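Local coordinates for hypothetical protein Rv0793 (Mycobacterium tuberculosis, PDB 1Y0H) that is a putative homodimeric monooxygenase that might take part in antibiotic biosynthesis or act as a scavenger of reactive oxygen species, at residues Val6-Arg11 / Glu57-Arg62; Ala10-Arg15 / Glu83-Pro88. All coordinates share one frame; numbering follows the deposited sequence.

In the fold
Both contacts start from strand 6-12, an inner strand of the four-stranded antiparallel sheet, and share A10 and R11; their partner segments follow later in the chain, 57-62 before 83-88. Contact 1 pairs the beginning of this strand with the end of its neighbour, strand 53-59. Contact 2 joins the far end of strand 6-12, and the turn after it, to the loop between helix 72-78 and strand 90-96. Their centres lie about 19 Å apart on opposite sides of the chain's centre, so one strand ties together both ends of the ferredoxin-like fold. Contact 1 is partly buried and borders the second subunit, whereas contact 2 lies at the surface.

Contact 1: Val6-Arg11 / Glu57-Arg62; sequences VAVIAR and ERYRSR
Two groups lie at the edge of the Y59 ring: CG2 of V8, 4.2 Å from CE2, and OE1 of E57, in the ring plane. CG2 of V6 approaches obliquely, touching the root of the side chain at CB of Y59 (4.0 Å). H68 meets the ring with its plane turned by about 30°, and L65 also packs against Y59. The phenol OH of Y59 donates to OE1 of E57 over 2.8 Å, from above the carboxylate plane. E57 reaches this position with CG anti to its carbonyl carbon (chi1 -42°) and an extended chain, running alongside V8 and pointing the same way, its OE1 3.9 Å from V8 CB. An acetate ion, probably from the crystallisation liquor, lies close to this side chain.

Beneath these side chains the backbones form a regular antiparallel pair, the junction of the neighbouring strands 6-12 and 53-59 in the four-stranded sheet of the ferredoxin-like fold. V6 with Y59 and V8 with E57 are hydrogen-bonded pairs; A7 with R58 between them is non-hydrogen-bonded. Y59 N points almost exactly at V6 O (2.9 Å, N-H...O 179°), nearly along the C=O axis. V6 N returns to Y59 O at 3.1 Å, from above the Y59 carbonyl plane. V8 N reaches E57 O at 2.8 Å from above the E57 carbonyl plane, while E57 N returns to V8 O in the plane of the V8 carbonyl.

On the opposite face A7 and R58 meet lightly. The arginine leads away to E99 and to D43 of the second subunit, with salt bridges to both. Beyond the strand, V6 CG2 packs on S61 O and CG1 on R62 CB, where S61 N-caps helix 62-69 through its OG and A64 N, and R62 pairs with D66.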
ATOM      1  N   VAL A   6       4.625  -9.459  -6.890  1.00 13.16           N
ATOM      2  CA  VAL A   6       5.066  -8.655  -5.768  1.00 13.29           C
ATOM      3  C   VAL A   6       4.353  -7.327  -5.827  1.00 13.64           C
ATOM      4  O   VAL A   6       3.828  -6.944  -6.878  1.00 13.91           O
ATOM      5  CB  VAL A   6       6.627  -8.418  -5.757  1.00 13.40           C
ATOM      6  CG1 VAL A   6       7.384  -9.717  -5.606  1.00 16.05           C
ATOM      7  CG2 VAL A   6       7.115  -7.617  -6.993  1.00 14.63           C
ATOM      8  N   ALA A   7       4.328  -6.639  -4.689  1.00 13.04           N
ATOM      9  CA  ALA A   7       3.861  -5.256  -4.639  1.00 12.33           C
ATOM     10  C   ALA A   7       4.918  -4.368  -3.972  1.00 12.47           C
ATOM     11  O   ALA A   7       5.825  -4.848  -3.313  1.00 13.04           O
ATOM     12  CB  ALA A   7       2.506  -5.150  -3.915  1.00 12.96           C
ATOM     13  N   VAL A   8       4.791  -3.058  -4.148  1.00 11.58           N
ATOM     14  CA  VAL A   8       5.702  -2.116  -3.522  1.00 12.52           C
ATOM     15  C   VAL A   8       4.872  -0.949  -3.025  1.00 12.14           C
ATOM     16  O   VAL A   8       3.955  -0.486  -3.722  1.00 12.64           O
ATOM     17  CB  VAL A   8       6.755  -1.566  -4.531  1.00 12.47           C
ATOM     18  CG1 VAL A   8       7.725  -0.599  -3.851  1.00 13.98           C
ATOM     19  CG2 VAL A   8       7.519  -2.701  -5.192  1.00 12.90           C
ATOM     20  N   ILE A   9       5.162  -0.511  -1.804  1.00 12.17           N
ATOM     21  CA  ILE A   9       4.638   0.761  -1.316  1.00 12.97           C
ATOM     22  C   ILE A   9       5.824   1.703  -1.249  1.00 11.77           C
ATOM     23  O   ILE A   9       6.850   1.371  -0.665  1.00 12.47           O
ATOM     24  CB  ILE A   9       4.006   0.636   0.091  1.00 13.51           C
ATOM     25  CG1 ILE A   9       2.799  -0.284   0.050  1.00 15.04           C
ATOM     26  CG2 ILE A   9       3.589   2.033   0.641  1.00 13.94           C
ATOM     27  CD1 ILE A   9       2.291  -0.700   1.449  1.00 15.88           C
ATOM     28  N   ALA A  10       5.672   2.886  -1.834  1.00 10.78           N
ATOM     29  CA  ALA A  10       6.716   3.910  -1.748  1.00 10.96           C
ATOM     30  C   ALA A  10       6.068   5.163  -1.196  1.00 11.20           C
ATOM     31  O   ALA A  10       5.082   5.662  -1.762  1.00 12.15           O
ATOM     32  CB  ALA A  10       7.323   4.182  -3.111  1.00 11.51           C
ATOM     33  N   ARG A  11       6.636   5.667  -0.108  1.00 11.99           N
ATOM     34  CA  ARG A  11       6.114   6.861   0.576  1.00 12.10           C
ATOM     35  C   ARG A  11       7.087   8.015   0.430  1.00 11.77           C
ATOM     36  O   ARG A  11       8.293   7.854   0.676  1.00 12.61           O
ATOM     37  CB  ARG A  11       5.868   6.570   2.061  1.00 13.09           C
ATOM     38  CG  ARG A  11       5.096   5.290   2.298  1.00 17.15           C
ATOM     39  CD  ARG A  11       4.664   5.139   3.752  0.65 20.95           C
ATOM     40  NE  ARG A  11       3.222   5.370   3.848  0.65 22.42           N
ATOM     41  CZ  ARG A  11       2.324   4.466   4.230  0.65 24.10           C
ATOM     42  NH1 ARG A  11       1.048   4.798   4.240  0.65 24.59           N
ATOM     43  NH2 ARG A  11       2.681   3.245   4.623  0.65 22.71           N
ATOM     44  N   GLU A  57       2.278  -0.078  -6.009  1.00 12.79           N
ATOM     45  CA  GLU A  57       2.708  -0.694  -7.261  1.00 13.35           C
ATOM     46  C   GLU A  57       2.567  -2.201  -7.159  1.00 12.78           C
ATOM     47  O   GLU A  57       2.859  -2.786  -6.121  1.00 12.82           O
ATOM     48  CB  GLU A  57       4.184  -0.378  -7.516  1.00 13.29           C
ATOM     49  CG  GLU A  57       4.572   1.046  -7.195  1.00 14.86           C
ATOM     50  CD  GLU A  57       6.065   1.301  -7.227  1.00 16.03           C
ATOM     51  OE1 GLU A  57       6.830   0.529  -7.878  1.00 16.95           O
ATOM     52  OE2 GLU A  57       6.470   2.308  -6.600  1.00 18.83           O
ATOM     53  N   ARG A  58       2.103  -2.818  -8.242  1.00 11.90           N
ATOM     54  CA  ARG A  58       1.993  -4.272  -8.307  1.00 11.78           C
ATOM     55  C   ARG A  58       2.642  -4.762  -9.590  1.00 11.48           C
ATOM     56  O   ARG A  58       2.348  -4.245 -10.663  1.00 11.30           O
ATOM     57  CB  ARG A  58       0.519  -4.686  -8.328  1.00 11.93           C
ATOM     58  CG  ARG A  58      -0.256  -4.514  -7.038  1.00 14.18           C
ATOM     59  CD  ARG A  58      -1.683  -5.001  -7.325  1.00 17.90           C
ATOM     60  NE  ARG A  58      -2.597  -4.915  -6.192  1.00 23.11           N
ATOM     61  CZ  ARG A  58      -3.470  -3.933  -6.004  1.00 24.51           C
ATOM     62  NH1 ARG A  58      -4.261  -3.953  -4.942  1.00 26.58           N
ATOM     63  NH2 ARG A  58      -3.546  -2.925  -6.868  1.00 26.15           N
ATOM     64  N   TYR A  59       3.486  -5.789  -9.461  1.00 10.91           N
ATOM     65  CA  TYR A  59       4.240  -6.366 -10.570  1.00 11.78           C
ATOM     66  C   TYR A  59       3.921  -7.842 -10.679  1.00 11.34           C
ATOM     67  O   TYR A  59       3.652  -8.503  -9.683  1.00 12.01           O
ATOM     68  CB  TYR A  59       5.747  -6.120 -10.398  1.00 11.42           C
ATOM     69  CG  TYR A  59       6.030  -4.640 -10.403  1.00 11.52           C
ATOM     70  CD1 TYR A  59       6.150  -3.940 -11.600  1.00 13.68           C
ATOM     71  CD2 TYR A  59       6.124  -3.931  -9.205  1.00 13.03           C
ATOM     72  CE1 TYR A  59       6.364  -2.551 -11.611  1.00 12.56           C
ATOM     73  CE2 TYR A  59       6.337  -2.540  -9.209  1.00 12.12           C
ATOM     74  CZ  TYR A  59       6.445  -1.867 -10.420  1.00 13.82           C
ATOM     75  OH  TYR A  59       6.656  -0.500 -10.430  1.00 13.73           O
ATOM     76  N   ARG A  60       3.957  -8.346 -11.904  1.00 11.42           N
ATOM     77  CA  ARG A  60       3.590  -9.727 -12.169  1.00 12.00           C
ATOM     78  C   ARG A  60       4.621 -10.708 -11.607  1.00 11.66           C
ATOM     79  O   ARG A  60       4.315 -11.879 -11.404  1.00 12.52           O
ATOM     80  CB  ARG A  60       3.370  -9.937 -13.672  1.00 12.81           C
ATOM     81  CG  ARG A  60       2.340  -8.951 -14.233  1.00 15.55           C
ATOM     82  CD  ARG A  60       1.656  -9.399 -15.523  1.00 21.64           C
ATOM     83  NE  ARG A  60       0.302  -8.834 -15.566  1.00 25.98           N
ATOM     84  CZ  ARG A  60      -0.007  -7.614 -16.003  1.00 27.12           C
ATOM     85  NH1 ARG A  60       0.929  -6.799 -16.473  1.00 27.69           N
ATOM     86  NH2 ARG A  60      -1.269  -7.209 -15.977  1.00 28.18           N
ATOM     87  N   SER A  61       5.834 -10.222 -11.352  1.00 11.40           N
ATOM     88  CA  SER A  61       6.924 -11.060 -10.823  1.00 11.38           C
ATOM     89  C   SER A  61       7.980 -10.157 -10.206  1.00 11.60           C
ATOM     90  O   SER A  61       8.008  -8.958 -10.482  1.00 11.75           O
ATOM     91  CB  SER A  61       7.564 -11.890 -11.951  1.00 11.24           C
ATOM     92  OG  SER A  61       8.299 -11.068 -12.851  1.00 11.59           O
ATOM     93  N   ARG A  62       8.851 -10.726  -9.372  1.00 12.06           N
ATOM     94  CA  ARG A  62       9.992  -9.969  -8.873  1.00 12.66           C
ATOM     95  C   ARG A  62      10.914  -9.548 -10.017  1.00 12.72           C
ATOM     96  O   ARG A  62      11.506  -8.459  -9.977  1.00 12.52           O
ATOM     97  CB  ARG A  62      10.772 -10.760  -7.816  1.00 13.25           C
ATOM     98  CG  ARG A  62      12.057 -10.090  -7.380  1.00 16.16           C
ATOM     99  CD  ARG A  62      11.808  -8.726  -6.714  1.00 20.32           C
ATOM    100  NE  ARG A  62      13.054  -7.965  -6.619  1.00 24.54           N
ATOM    101  CZ  ARG A  62      13.681  -7.691  -5.476  1.00 28.77           C
ATOM    102  NH1 ARG A  62      13.171  -8.096  -4.314  1.00 30.07           N
ATOM    103  NH2 ARG A  62      14.815  -7.002  -5.494  1.00 28.84           N
TER

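Contact 2: Ala10-Arg15 / Glu83-Pro88; sequences ARFMPR and ELLTRP
M13 O is gripped twice by T86. T86 N arrives nearly along the C=O axis of M13 (N to M13 O 2.9 Å, N-H...O 174°), whereas T86 OG1, held by chi1 58° between T86 N and the carbonyl carbon, donates to the same M13 O from above the carbonyl plane at 3.1 Å. R15 adds two further bonds: its N reaches L84 O in the carbonyl plane at 3.0 Å, and NH1 donates to E83 O at 2.8 Å. The bend at chi3 (-44°) curls the guanidinium back, so that E83 O and a water that accepts from R15 NH1 and donates to L85 O both lie at its edge, in plane. A salt bridge from NE to D17 further anchors the group.

These bonds make a single bridge, P14 with L85, joining the exit of strand 6-12 to the loop that leads into strand 90-96 of the ferredoxin-like sheet. A second water accepts from M13 N and donates to R87 O.

Packing flanks the bridge. M13, bent at chi2, crosses R87 obliquely and sets CE over the centre of one guanidinium face, 4.1 Å from CZ. L85 CD2 touches F12 CB and P14 CA, and L22 of helix 19-35 touches all three residues.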
ATOM      1  N   ALA A  10       5.672   2.886  -1.834  1.00 10.78           N
ATOM      2  CA  ALA A  10       6.716   3.910  -1.748  1.00 10.96           C
ATOM      3  C   ALA A  10       6.068   5.163  -1.196  1.00 11.20           C
ATOM      4  O   ALA A  10       5.082   5.662  -1.762  1.00 12.15           O
ATOM      5  CB  ALA A  10       7.323   4.182  -3.111  1.00 11.51           C
ATOM      6  N   ARG A  11       6.636   5.667  -0.108  1.00 11.99           N
ATOM      7  CA  ARG A  11       6.114   6.861   0.576  1.00 12.10           C
ATOM      8  C   ARG A  11       7.087   8.015   0.430  1.00 11.77           C
ATOM      9  O   ARG A  11       8.293   7.854   0.676  1.00 12.61           O
ATOM     10  CB  ARG A  11       5.868   6.570   2.061  1.00 13.09           C
ATOM     11  CG  ARG A  11       5.096   5.290   2.298  1.00 17.15           C
ATOM     12  CD  ARG A  11       4.664   5.139   3.752  0.65 20.95           C
ATOM     13  NE  ARG A  11       3.222   5.370   3.848  0.65 22.42           N
ATOM     14  CZ  ARG A  11       2.324   4.466   4.230  0.65 24.10           C
ATOM     15  NH1 ARG A  11       1.048   4.798   4.240  0.65 24.59           N
ATOM     16  NH2 ARG A  11       2.681   3.245   4.623  0.65 22.71           N
ATOM     17  N   PHE A  12       6.552   9.177   0.038  1.00 10.82           N
ATOM     18  CA  PHE A  12       7.365  10.371  -0.231  1.00 11.08           C
ATOM     19  C   PHE A  12       6.917  11.503   0.664  1.00 11.34           C
ATOM     20  O   PHE A  12       5.724  11.803   0.730  1.00 11.17           O
ATOM     21  CB  PHE A  12       7.217  10.830  -1.680  1.00 11.19           C
ATOM     22  CG  PHE A  12       7.480   9.755  -2.693  1.00 10.65           C
ATOM     23  CD1 PHE A  12       6.487   8.828  -3.018  1.00 11.12           C
ATOM     24  CD2 PHE A  12       8.716   9.678  -3.326  1.00 10.42           C
ATOM     25  CE1 PHE A  12       6.749   7.816  -3.956  1.00 12.48           C
ATOM     26  CE2 PHE A  12       8.976   8.689  -4.273  1.00 13.17           C
ATOM     27  CZ  PHE A  12       7.996   7.758  -4.582  1.00 12.82           C
ATOM     28  N   MET A  13       7.877  12.143   1.327  1.00 11.74           N
ATOM     29  CA  MET A  13       7.563  13.246   2.219  1.00 12.34           C
ATOM     30  C   MET A  13       8.235  14.522   1.691  1.00 12.16           C
ATOM     31  O   MET A  13       9.353  14.859   2.081  1.00 13.01           O
ATOM     32  CB  MET A  13       7.961  12.901   3.667  1.00 13.84           C
ATOM     33  CG  MET A  13       7.152  11.763   4.298  1.00 14.24           C
ATOM     34  SD  MET A  13       7.613  10.101   3.683  1.00 16.14           S
ATOM     35  CE  MET A  13       6.891   9.023   4.932  1.00 18.52           C
ATOM     36  N   PRO A  14       7.562  15.226   0.762  1.00 11.85           N
ATOM     37  CA  PRO A  14       8.187  16.398   0.161  1.00 11.61           C
ATOM     38  C   PRO A  14       8.323  17.552   1.124  1.00 11.50           C
ATOM     39  O   PRO A  14       7.542  17.675   2.072  1.00 11.47           O
ATOM     40  CB  PRO A  14       7.212  16.792  -0.958  1.00 11.58           C
ATOM     41  CG  PRO A  14       5.899  16.272  -0.520  1.00 11.45           C
ATOM     42  CD  PRO A  14       6.216  14.977   0.209  1.00 11.61           C
ATOM     43  N   ARG A  15       9.315  18.397   0.881  1.00 11.52           N
ATOM     44  CA  ARG A  15       9.296  19.713   1.483  1.00 10.94           C
ATOM     45  C   ARG A  15       8.068  20.424   0.930  1.00 11.10           C
ATOM     46  O   ARG A  15       7.701  20.202  -0.228  1.00 10.51           O
ATOM     47  CB  ARG A  15      10.541  20.510   1.117  1.00 11.62           C
ATOM     48  CG  ARG A  15      11.859  19.901   1.552  1.00 12.38           C
ATOM     49  CD  ARG A  15      12.955  20.964   1.478  1.00 12.41           C
ATOM     50  NE  ARG A  15      12.855  21.733   0.235  1.00 12.87           N
ATOM     51  CZ  ARG A  15      13.437  21.381  -0.907  1.00 13.23           C
ATOM     52  NH1 ARG A  15      14.184  20.288  -0.960  1.00 13.84           N
ATOM     53  NH2 ARG A  15      13.267  22.120  -1.996  1.00 13.20           N
ATOM     54  N   GLU A  83      16.241  15.079  -3.637  1.00 11.81           N
ATOM     55  CA  GLU A  83      16.464  16.511  -3.509  1.00 12.39           C
ATOM     56  C   GLU A  83      15.173  17.286  -3.220  1.00 11.46           C
ATOM     57  O   GLU A  83      15.229  18.475  -2.889  1.00 11.79           O
ATOM     58  CB  GLU A  83      17.130  17.018  -4.787  1.00 13.00           C
ATOM     59  CG  GLU A  83      18.577  16.501  -5.010  1.00 15.66           C
ATOM     60  CD  GLU A  83      18.727  14.986  -5.287  1.00 18.68           C
ATOM     61  OE1 GLU A  83      17.756  14.303  -5.692  1.00 19.96           O
ATOM     62  OE2 GLU A  83      19.858  14.467  -5.102  1.00 20.64           O
ATOM     63  N   LEU A  84      14.023  16.619  -3.358  1.00 11.06           N
ATOM     64  CA  LEU A  84      12.720  17.252  -3.125  1.00 10.82           C
ATOM     65  C   LEU A  84      12.131  16.923  -1.754  1.00 11.03           C
ATOM     66  O   LEU A  84      11.094  17.470  -1.372  1.00 10.89           O
ATOM     67  CB  LEU A  84      11.723  16.813  -4.212  1.00 10.29           C
ATOM     68  CG  LEU A  84      12.176  17.073  -5.655  1.00 10.08           C
ATOM     69  CD1 LEU A  84      11.162  16.533  -6.621  1.00 11.77           C
ATOM     70  CD2 LEU A  84      12.322  18.574  -5.858  1.00 11.20           C
ATOM     71  N   LEU A  85      12.793  16.029  -1.022  1.00 10.64           N
ATOM     72  CA  LEU A  85      12.182  15.404   0.156  1.00 10.95           C
ATOM     73  C   LEU A  85      12.839  15.799   1.464  1.00 10.36           C
ATOM     74  O   LEU A  85      13.978  16.261   1.490  1.00 11.06           O
ATOM     75  CB  LEU A  85      12.223  13.883   0.013  1.00 11.09           C
ATOM     76  CG  LEU A  85      11.756  13.304  -1.323  1.00 11.37           C
ATOM     77  CD1 LEU A  85      12.031  11.816  -1.383  1.00 14.48           C
ATOM     78  CD2 LEU A  85      10.269  13.614  -1.573  1.00 11.42           C
ATOM     79  N   THR A  86      12.092  15.630   2.544  1.00 10.44           N
ATOM     80  CA  THR A  86      12.596  15.886   3.893  1.00 11.07           C
ATOM     81  C   THR A  86      13.362  14.686   4.424  1.00 11.73           C
ATOM     82  O   THR A  86      14.040  14.778   5.442  1.00 11.60           O
ATOM     83  CB  THR A  86      11.471  16.158   4.895  1.00 10.68           C
ATOM     84  OG1 THR A  86      10.576  15.034   4.934  1.00 12.80           O
ATOM     85  CG2 THR A  86      10.705  17.426   4.539  1.00 11.44           C
ATOM     86  N   ARG A  87      13.216  13.557   3.738  1.00 11.78           N
ATOM     87  CA  ARG A  87      13.839  12.303   4.144  1.00 12.68           C
ATOM     88  C   ARG A  87      13.787  11.383   2.928  1.00 12.71           C
ATOM     89  O   ARG A  87      12.990  11.615   2.021  1.00 12.60           O
ATOM     90  CB  ARG A  87      13.055  11.691   5.305  1.00 13.71           C
ATOM     91  CG  ARG A  87      11.563  11.587   4.991  1.00 16.20           C
ATOM     92  CD  ARG A  87      10.750  11.169   6.180  1.00 21.21           C
ATOM     93  NE  ARG A  87      10.802   9.736   6.357  1.00 25.49           N
ATOM     94  CZ  ARG A  87      10.241   9.081   7.367  1.00 27.16           C
ATOM     95  NH1 ARG A  87       9.575   9.742   8.310  1.00 27.73           N
ATOM     96  NH2 ARG A  87      10.353   7.764   7.430  1.00 26.37           N
ATOM     97  N   PRO A  88      14.633  10.335   2.894  1.00 12.91           N
ATOM     98  CA  PRO A  88      14.599   9.454   1.722  1.00 12.98           C
ATOM     99  C   PRO A  88      13.236   8.788   1.531  1.00 12.46           C
ATOM    100  O   PRO A  88      12.468   8.627   2.499  1.00 12.66           O
ATOM    101  CB  PRO A  88      15.641   8.376   2.053  1.00 13.56           C
ATOM    102  CG  PRO A  88      15.854   8.474   3.552  1.00 14.75           C
ATOM    103  CD  PRO A  88      15.617   9.909   3.905  1.00 12.89           C
TER
HETATM  104  O   HOH W   1      10.296  10.703   1.586  1.00 14.01           O
HETATM  105  O   HOH W   2      15.390  18.577   1.010  1.00 19.26           O